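Local coordinates for DUF1818 domain-containing protein (Prochlorococcus marinus, PDB 2IT9) that is of unknown function, but belongs to a family related to single-stranded-DNA-binding PC4-like proteins and may bind DNA, at residues M2-F14 with V110-W122. Residues are numbered along the deposited sequence; the frame is centred on the assembly and turned at random. Where two conformers were deposited one is given.
Sequences MIKKEGPGWRIIF and VTNNVVNAMRSMW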
HETATM    1  N   MSE A   2      19.221   2.287 -11.295  1.00 31.78           N
HETATM    2  CA  MSE A   2      17.806   1.933 -11.126  0.50 30.48           C
HETATM    3  C   MSE A   2      17.352   1.002 -12.223  1.00 30.14           C
HETATM    4  O   MSE A   2      17.678   1.231 -13.392  1.00 28.22           O
HETATM    5  CB  MSE A   2      16.870   3.169 -11.222  0.50 31.32           C
HETATM    6  CG  MSE A   2      15.346   2.840 -11.134  0.50 32.55           C
HETATM    7 SE   MSE A   2      14.024   4.175 -11.750  0.38 33.38          SE
HETATM    8  CE  MSE A   2      14.269   4.113 -13.697  0.50 21.64           C
ATOM      9  N   ILE A   3      16.576   0.003 -11.847  1.00 28.63           N
ATOM     10  CA  ILE A   3      15.893  -0.897 -12.788  1.00 30.10           C
ATOM     11  C   ILE A   3      14.422  -0.803 -12.414  1.00 28.36           C
ATOM     12  O   ILE A   3      14.029  -1.143 -11.311  1.00 30.48           O
ATOM     13  CB  ILE A   3      16.386  -2.363 -12.710  1.00 30.66           C
ATOM     14  CG1 ILE A   3      17.857  -2.440 -13.036  1.00 34.86           C
ATOM     15  CG2 ILE A   3      15.535  -3.222 -13.653  1.00 34.46           C
ATOM     16  CD1 ILE A   3      18.498  -3.780 -12.791  1.00 43.11           C
ATOM     17  N   LYS A   4      13.583  -0.343 -13.341  1.00 27.66           N
ATOM     18  CA  LYS A   4      12.163  -0.256 -13.081  1.00 28.60           C
ATOM     19  C   LYS A   4      11.367  -0.956 -14.184  1.00 25.65           C
ATOM     20  O   LYS A   4      11.758  -0.901 -15.361  1.00 26.65           O
ATOM     21  CB  LYS A   4      11.738   1.189 -13.041  1.00 29.78           C
ATOM     22  CG  LYS A   4      10.263   1.396 -12.937  1.00 32.92           C
ATOM     23  CD  LYS A   4       9.954   2.880 -12.825  1.00 39.29           C
ATOM     24  CE  LYS A   4       8.465   3.081 -12.745  1.00 44.06           C
ATOM     25  NZ  LYS A   4       8.165   4.526 -12.755  1.00 46.38           N
ATOM     26  N   LYS A   5      10.277  -1.560 -13.765  1.00 31.02           N
ATOM     27  CA  LYS A   5       9.339  -2.191 -14.649  1.00 29.24           C
ATOM     28  C   LYS A   5       7.969  -1.741 -14.175  1.00 29.57           C
ATOM     29  O   LYS A   5       7.710  -1.765 -12.997  1.00 30.31           O
ATOM     30  CB  LYS A   5       9.445  -3.710 -14.559  1.00 30.62           C
ATOM     31  CG  LYS A   5      10.796  -4.242 -15.131  1.00 31.36           C
ATOM     32  CD  LYS A   5      10.797  -5.746 -15.236  1.00 39.93           C
ATOM     33  CE  LYS A   5      12.131  -6.259 -15.662  1.00 38.76           C
ATOM     34  NZ  LYS A   5      12.552  -5.666 -16.954  1.00 31.32           N
ATOM     35  N   GLU A   6       7.087  -1.414 -15.116  1.00 29.32           N
ATOM     36  CA  GLU A   6       5.803  -0.852 -14.773  1.00 32.82           C
ATOM     37  C   GLU A   6       4.761  -1.131 -15.840  1.00 30.98           C
ATOM     38  O   GLU A   6       5.072  -1.320 -16.995  1.00 29.77           O
ATOM     39  CB  GLU A   6       6.048   0.670 -14.679  1.00 35.96           C
ATOM     40  CG  GLU A   6       4.872   1.515 -14.416  1.00 45.68           C
ATOM     41  CD  GLU A   6       5.265   2.959 -14.070  1.00 45.48           C
ATOM     42  OE1 GLU A   6       6.000   3.607 -14.864  1.00 55.35           O
ATOM     43  OE2 GLU A   6       4.802   3.418 -12.994  1.00 55.20           O
ATOM     44  N   GLY A   7       3.510  -1.150 -15.433  1.00 29.03           N
ATOM     45  CA  GLY A   7       2.406  -1.279 -16.342  1.00 31.65           C
ATOM     46  C   GLY A   7       1.150  -0.858 -15.609  1.00 34.34           C
ATOM     47  O   GLY A   7       1.207  -0.487 -14.418  1.00 33.11           O
ATOM     48  N   PRO A   8       0.006  -0.894 -16.309  1.00 36.62           N
ATOM     49  CA  PRO A   8      -1.265  -0.567 -15.661  1.00 37.15           C
ATOM     50  C   PRO A   8      -1.487  -1.361 -14.380  1.00 35.10           C
ATOM     51  O   PRO A   8      -1.525  -2.598 -14.403  1.00 37.30           O
ATOM     52  CB  PRO A   8      -2.298  -0.889 -16.752  1.00 34.18           C
ATOM     53  CG  PRO A   8      -1.533  -0.641 -18.037  1.00 38.41           C
ATOM     54  CD  PRO A   8      -0.170  -1.184 -17.745  1.00 36.65           C
ATOM     55  N   GLY A   9      -1.514  -0.641 -13.254  1.00 33.43           N
ATOM     56  CA  GLY A   9      -1.787  -1.186 -11.932  1.00 33.61           C
ATOM     57  C   GLY A   9      -0.623  -1.723 -11.126  1.00 31.07           C
ATOM     58  O   GLY A   9      -0.822  -2.177 -10.009  1.00 32.49           O
ATOM     59  N   TRP A  10       0.609  -1.606 -11.639  1.00 33.15           N
ATOM     60  CA  TRP A  10       1.752  -2.123 -10.923  1.00 32.90           C
ATOM     61  C   TRP A  10       3.128  -1.535 -11.331  1.00 30.53           C
ATOM     62  O   TRP A  10       3.349  -1.051 -12.433  1.00 31.03           O
ATOM     63  CB  TRP A  10       1.831  -3.654 -11.154  1.00 32.09           C
ATOM     64  CG  TRP A  10       2.166  -3.997 -12.586  1.00 30.05           C
ATOM     65  CD1 TRP A  10       1.320  -4.087 -13.637  1.00 30.04           C
ATOM     66  CD2 TRP A  10       3.462  -4.253 -13.095  1.00 30.76           C
ATOM     67  NE1 TRP A  10       2.004  -4.398 -14.775  1.00 33.20           N
ATOM     68  CE2 TRP A  10       3.333  -4.471 -14.484  1.00 33.30           C
ATOM     69  CE3 TRP A  10       4.725  -4.322 -12.514  1.00 34.01           C
ATOM     70  CZ2 TRP A  10       4.410  -4.778 -15.291  1.00 34.05           C
ATOM     71  CZ3 TRP A  10       5.813  -4.589 -13.354  1.00 32.45           C
ATOM     72  CH2 TRP A  10       5.642  -4.836 -14.687  1.00 34.95           C
ATOM     73  N   ARG A  11       4.060  -1.704 -10.405  1.00 31.47           N
ATOM     74  CA  ARG A  11       5.445  -1.389 -10.646  1.00 33.67           C
ATOM     75  C   ARG A  11       6.368  -2.138  -9.662  1.00 28.25           C
ATOM     76  O   ARG A  11       5.959  -2.511  -8.528  1.00 32.40           O
ATOM     77  CB  ARG A  11       5.691   0.124 -10.605  1.00 34.24           C
ATOM     78  CG  ARG A  11       5.449   0.710  -9.228  1.00 36.23           C
ATOM     79  CD  ARG A  11       5.595   2.215  -9.267  1.00 37.23           C
ATOM     80  NE  ARG A  11       4.996   2.768  -8.044  1.00 43.64           N
ATOM     81  CZ  ARG A  11       5.447   3.850  -7.416  1.00 45.34           C
ATOM     82  NH1 ARG A  11       6.558   4.478  -7.824  1.00 40.65           N
ATOM     83  NH2 ARG A  11       4.816   4.288  -6.342  1.00 40.50           N
ATOM     84  N   ILE A  12       7.610  -2.327 -10.089  1.00 30.76           N
ATOM     85  CA  ILE A  12       8.682  -2.904  -9.303  1.00 29.53           C
ATOM     86  C   ILE A  12       9.926  -2.080  -9.614  1.00 32.27           C
ATOM     87  O   ILE A  12      10.205  -1.839 -10.773  1.00 31.55           O
ATOM     88  CB  ILE A  12       8.966  -4.345  -9.668  1.00 30.58           C
ATOM     89  CG1 ILE A  12       7.694  -5.173  -9.552  1.00 35.01           C
ATOM     90  CG2 ILE A  12      10.050  -4.916  -8.804  1.00 33.56           C
ATOM     91  CD1 ILE A  12       7.976  -6.602  -9.797  1.00 37.26           C
ATOM     92  N   ILE A  13      10.647  -1.644  -8.581  1.00 32.47           N
ATOM     93  CA  ILE A  13      11.802  -0.812  -8.782  1.00 32.96           C
ATOM     94  C   ILE A  13      12.957  -1.275  -7.910  1.00 34.08           C
ATOM     95  O   ILE A  13      12.756  -1.550  -6.733  1.00 36.62           O
ATOM     96  CB  ILE A  13      11.557   0.723  -8.461  1.00 32.53           C
ATOM     97  CG1 ILE A  13      10.282   1.249  -9.115  1.00 34.79           C
ATOM     98  CG2 ILE A  13      12.880   1.561  -8.839  1.00 35.14           C
ATOM     99  CD1 ILE A  13       9.902   2.635  -8.766  1.00 36.69           C
ATOM    100  N   PHE A  14      14.129  -1.417  -8.510  1.00 31.93           N
ATOM    101  CA  PHE A  14      15.336  -1.723  -7.749  0.50 31.37           C
ATOM    102  C   PHE A  14      16.252  -0.503  -7.853  1.00 31.93           C
ATOM    103  O   PHE A  14      16.491   0.020  -8.962  1.00 31.75           O
ATOM    104  CB  PHE A  14      16.054  -2.954  -8.280  0.50 31.46           C
ATOM    105  CG  PHE A  14      17.383  -3.195  -7.622  0.50 27.55           C
ATOM    106  CD1 PHE A  14      17.442  -3.575  -6.281  0.50 33.85           C
ATOM    107  CD2 PHE A  14      18.577  -3.059  -8.326  0.50 34.34           C
ATOM    108  CE1 PHE A  14      18.664  -3.793  -5.662  0.50 24.98           C
ATOM    109  CE2 PHE A  14      19.793  -3.285  -7.707  0.50 28.86           C
ATOM    110  CZ  PHE A  14      19.829  -3.661  -6.371  0.50 31.92           C
ATOM    111  N   VAL A 110      -3.515  -8.048 -13.596  1.00 31.09           N
ATOM    112  CA  VAL A 110      -2.329  -7.343 -13.139  1.00 33.40           C
ATOM    113  C   VAL A 110      -1.270  -8.338 -12.594  1.00 34.54           C
ATOM    114  O   VAL A 110      -0.050  -8.230 -12.855  1.00 32.28           O
ATOM    115  CB  VAL A 110      -2.710  -6.289 -12.057  1.00 34.03           C
ATOM    116  CG1 VAL A 110      -1.464  -5.779 -11.360  1.00 36.03           C
ATOM    117  CG2 VAL A 110      -3.556  -5.158 -12.681  1.00 33.07           C
ATOM    118  N   THR A 111      -1.743  -9.311 -11.828  1.00 33.95           N
ATOM    119  CA  THR A 111      -0.876 -10.334 -11.229  1.00 33.45           C
ATOM    120  C   THR A 111       0.034 -11.031 -12.256  1.00 31.10           C
ATOM    121  O   THR A 111       1.211 -11.242 -11.989  1.00 32.21           O
ATOM    122  CB  THR A 111      -1.721 -11.395 -10.460  1.00 33.13           C
ATOM    123  OG1 THR A 111      -2.807 -11.804 -11.289  1.00 33.42           O
ATOM    124  CG2 THR A 111      -2.224 -10.820  -9.135  1.00 33.00           C
ATOM    125  N   ASN A 112      -0.508 -11.366 -13.405  1.00 31.93           N
ATOM    126  CA  ASN A 112       0.299 -12.005 -14.465  1.00 33.48           C
ATOM    127  C   ASN A 112       1.458 -11.134 -14.917  1.00 35.09           C
ATOM    128  O   ASN A 112       2.564 -11.622 -15.170  1.00 34.37           O
ATOM    129  CB  ASN A 112      -0.562 -12.434 -15.643  1.00 37.20           C
ATOM    130  CG  ASN A 112      -1.418 -13.634 -15.303  1.00 50.46           C
ATOM    131  OD1 ASN A 112      -0.940 -14.604 -14.679  1.00 56.42           O
ATOM    132  ND2 ASN A 112      -2.681 -13.586 -15.701  1.00 59.35           N
ATOM    133  N   ASN A 113       1.222  -9.838 -14.977  1.00 33.77           N
ATOM    134  CA  ASN A 113       2.271  -8.920 -15.406  1.00 34.70           C
ATOM    135  C   ASN A 113       3.313  -8.765 -14.323  1.00 33.31           C
ATOM    136  O   ASN A 113       4.498  -8.727 -14.616  1.00 33.67           O
ATOM    137  CB  ASN A 113       1.654  -7.596 -15.876  1.00 34.52           C
ATOM    138  CG  ASN A 113       0.683  -7.788 -17.045  1.00 38.53           C
ATOM    139  OD1 ASN A 113       1.013  -8.405 -18.059  1.00 39.40           O
ATOM    140  ND2 ASN A 113      -0.504  -7.239 -16.917  1.00 43.81           N
ATOM    141  N   VAL A 114       2.882  -8.725 -13.060  1.00 30.50           N
ATOM    142  CA  VAL A 114       3.791  -8.633 -11.933  1.00 33.42           C
ATOM    143  C   VAL A 114       4.690  -9.867 -11.907  1.00 34.59           C
ATOM    144  O   VAL A 114       5.917  -9.759 -11.723  1.00 33.71           O
ATOM    145  CB  VAL A 114       3.040  -8.516 -10.635  1.00 33.06           C
ATOM    146  CG1 VAL A 114       3.971  -8.699  -9.442  1.00 32.14           C
ATOM    147  CG2 VAL A 114       2.354  -7.136 -10.576  1.00 34.24           C
ATOM    148  N   VAL A 115       4.089 -11.033 -12.101  1.00 33.33           N
ATOM    149  CA  VAL A 115       4.855 -12.283 -12.087  1.00 33.71           C
ATOM    150  C   VAL A 115       5.892 -12.262 -13.173  1.00 33.88           C
ATOM    151  O   VAL A 115       7.054 -12.590 -12.930  1.00 36.59           O
ATOM    152  CB  VAL A 115       3.925 -13.536 -12.192  1.00 34.57           C
ATOM    153  CG1 VAL A 115       4.716 -14.774 -12.547  1.00 42.55           C
ATOM    154  CG2 VAL A 115       3.176 -13.730 -10.863  1.00 39.28           C
ATOM    155  N   ASN A 116       5.476 -11.903 -14.385  1.00 33.54           N
ATOM    156  CA  ASN A 116       6.402 -11.820 -15.492  1.00 35.06           C
ATOM    157  C   ASN A 116       7.587 -10.895 -15.193  1.00 35.88           C
ATOM    158  O   ASN A 116       8.736 -11.227 -15.550  1.00 37.01           O
ATOM    159  CB  ASN A 116       5.657 -11.402 -16.769  1.00 34.87           C
ATOM    160  CG  ASN A 116       4.735 -12.515 -17.310  1.00 44.09           C
ATOM    161  OD1 ASN A 116       4.881 -13.701 -16.962  1.00 52.63           O
ATOM    162  ND2 ASN A 116       3.811 -12.138 -18.198  1.00 53.48           N
ATOM    163  N   ALA A 117       7.311  -9.753 -14.545  1.00 33.78           N
ATOM    164  CA  ALA A 117       8.370  -8.786 -14.169  1.00 35.54           C
ATOM    165  C   ALA A 117       9.287  -9.387 -13.117  1.00 34.74           C
ATOM    166  O   ALA A 117      10.481  -9.197 -13.179  1.00 34.80           O
ATOM    167  CB  ALA A 117       7.764  -7.475 -13.645  1.00 37.73           C
HETATM  168  N   MSE A 118       8.728 -10.079 -12.125  1.00 34.54           N
HETATM  169  CA  MSE A 118       9.528 -10.715 -11.083  1.00 37.41           C
HETATM  170  C   MSE A 118      10.474 -11.704 -11.663  1.00 38.98           C
HETATM  171  O   MSE A 118      11.643 -11.734 -11.268  1.00 39.38           O
HETATM  172  CB  MSE A 118       8.635 -11.433 -10.063  1.00 35.25           C
HETATM  173  CG  MSE A 118       7.908 -10.493  -9.202  1.00 38.93           C
HETATM  174 SE   MSE A 118       6.783 -11.454  -7.936  0.75 42.71          SE
HETATM  175  CE  MSE A 118       6.293  -9.989  -6.850  1.00 41.99           C
ATOM    176  N   ARG A 119       9.984 -12.524 -12.589  1.00 37.51           N
ATOM    177  CA  ARG A 119      10.822 -13.533 -13.221  1.00 41.81           C
ATOM    178  C   ARG A 119      11.977 -12.978 -14.066  1.00 42.63           C
ATOM    179  O   ARG A 119      12.990 -13.653 -14.231  1.00 40.88           O
ATOM    180  CB  ARG A 119       9.982 -14.418 -14.140  1.00 40.99           C
ATOM    181  CG  ARG A 119       8.996 -15.333 -13.468  1.00 42.27           C
ATOM    182  CD  ARG A 119       8.486 -16.404 -14.472  1.00 50.09           C
ATOM    183  NE  ARG A 119       7.631 -17.399 -13.810  1.00 61.84           N
ATOM    184  CZ  ARG A 119       6.310 -17.553 -13.966  1.00 64.90           C
ATOM    185  NH1 ARG A 119       5.612 -16.802 -14.823  1.00 67.48           N
ATOM    186  NH2 ARG A 119       5.676 -18.515 -13.278  1.00 61.63           N
ATOM    187  N   SER A 120      11.821 -11.780 -14.619  1.00 42.29           N
ATOM    188  CA  SER A 120      12.812 -11.212 -15.512  1.00 45.57           C
ATOM    189  C   SER A 120      13.577 -10.000 -15.001  1.00 47.49           C
ATOM    190  O   SER A 120      14.230  -9.342 -15.805  1.00 47.62           O
ATOM    191  CB  SER A 120      12.099 -10.783 -16.791  1.00 44.10           C
ATOM    192  OG  SER A 120      11.191  -9.736 -16.505  1.00 45.74           O
HETATM  193  N   MSE A 121      13.541  -9.686 -13.704  1.00 48.57           N
HETATM  194  CA  MSE A 121      14.183  -8.426 -13.235  1.00 49.82           C
HETATM  195  C   MSE A 121      15.638  -8.118 -13.747  1.00 51.99           C
HETATM  196  O   MSE A 121      15.984  -6.959 -14.067  1.00 48.62           O
HETATM  197  CB  MSE A 121      14.105  -8.298 -11.723  1.00 46.98           C
HETATM  198  CG  MSE A 121      12.782  -7.866 -11.180  1.00 50.51           C
HETATM  199 SE   MSE A 121      12.002  -6.101 -11.751  0.75 45.63          SE
HETATM  200  CE  MSE A 121      13.183  -4.684 -11.016  1.00 40.54           C
ATOM    201  N   TRP A 122      16.473  -9.156 -13.819  1.00 54.49           N
ATOM    202  CA  TRP A 122      17.849  -9.051 -14.340  1.00 56.13           C
ATOM    203  C   TRP A 122      17.951  -9.565 -15.795  1.00 55.77           C
ATOM    204  O   TRP A 122      19.060  -9.789 -16.280  1.00 56.89           O
ATOM    205  CB  TRP A 122      18.799  -9.839 -13.429  1.00 56.93           C
TER
HETATM  206  O   HOH W   1      14.559  -7.243 -18.144  1.00 42.93           O
HETATM  207  O   HOH W   2      -1.118  -4.554 -16.155  1.00 23.29           O
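Trp10 and Ile12 meet Val114 and Ala117 where helix 110-120 runs nearly parallel to strand 10-14, their axes approaching to 8.9 Å and inclined by 16°, while strand 2-7, joined to strand 10-14 by the type II turn from Gly7 to Trp10, pairs with it antiparallel. How a hairpin receives a helix is seen first at Trp10. Its CG stands between backbone N and carbonyl carbon (chi1 68°), which lays the indole back over its own hairpin: the backbone at Glu6 and Gly7 backs one face, and the Asn113 carbonyl carbon lies beyond the other. Val114 CG2 packs on Trp10 CB at 3.6 Å, and Ala117 CB approaches the far end of the ring obliquely, 3.5 Å from Trp10 CZ3. Farther along, Ile12 CD1 reaches Met118 CG at 3.9 Å, and the selenomethionine Met121, folded back at chi2 and chi3, wedges its SE against Ile12 CG2 (3.7 Å) and the aliphatic part of Lys5. Two waters bridge the segments: one joins Lys5 NZ to Ser120 O, another Pro8 O to Asn113 ND2, the latter bond weak. Trp106 of strand 102-106 also touches Trp10, Val114 and Met118. Alternate strand residues thus supply an apolar layer for a C-terminal helix that packs along one face of a beta hairpin, joining the N-terminal four-stranded antiparallel sheet to the end of this DUF1818 chain.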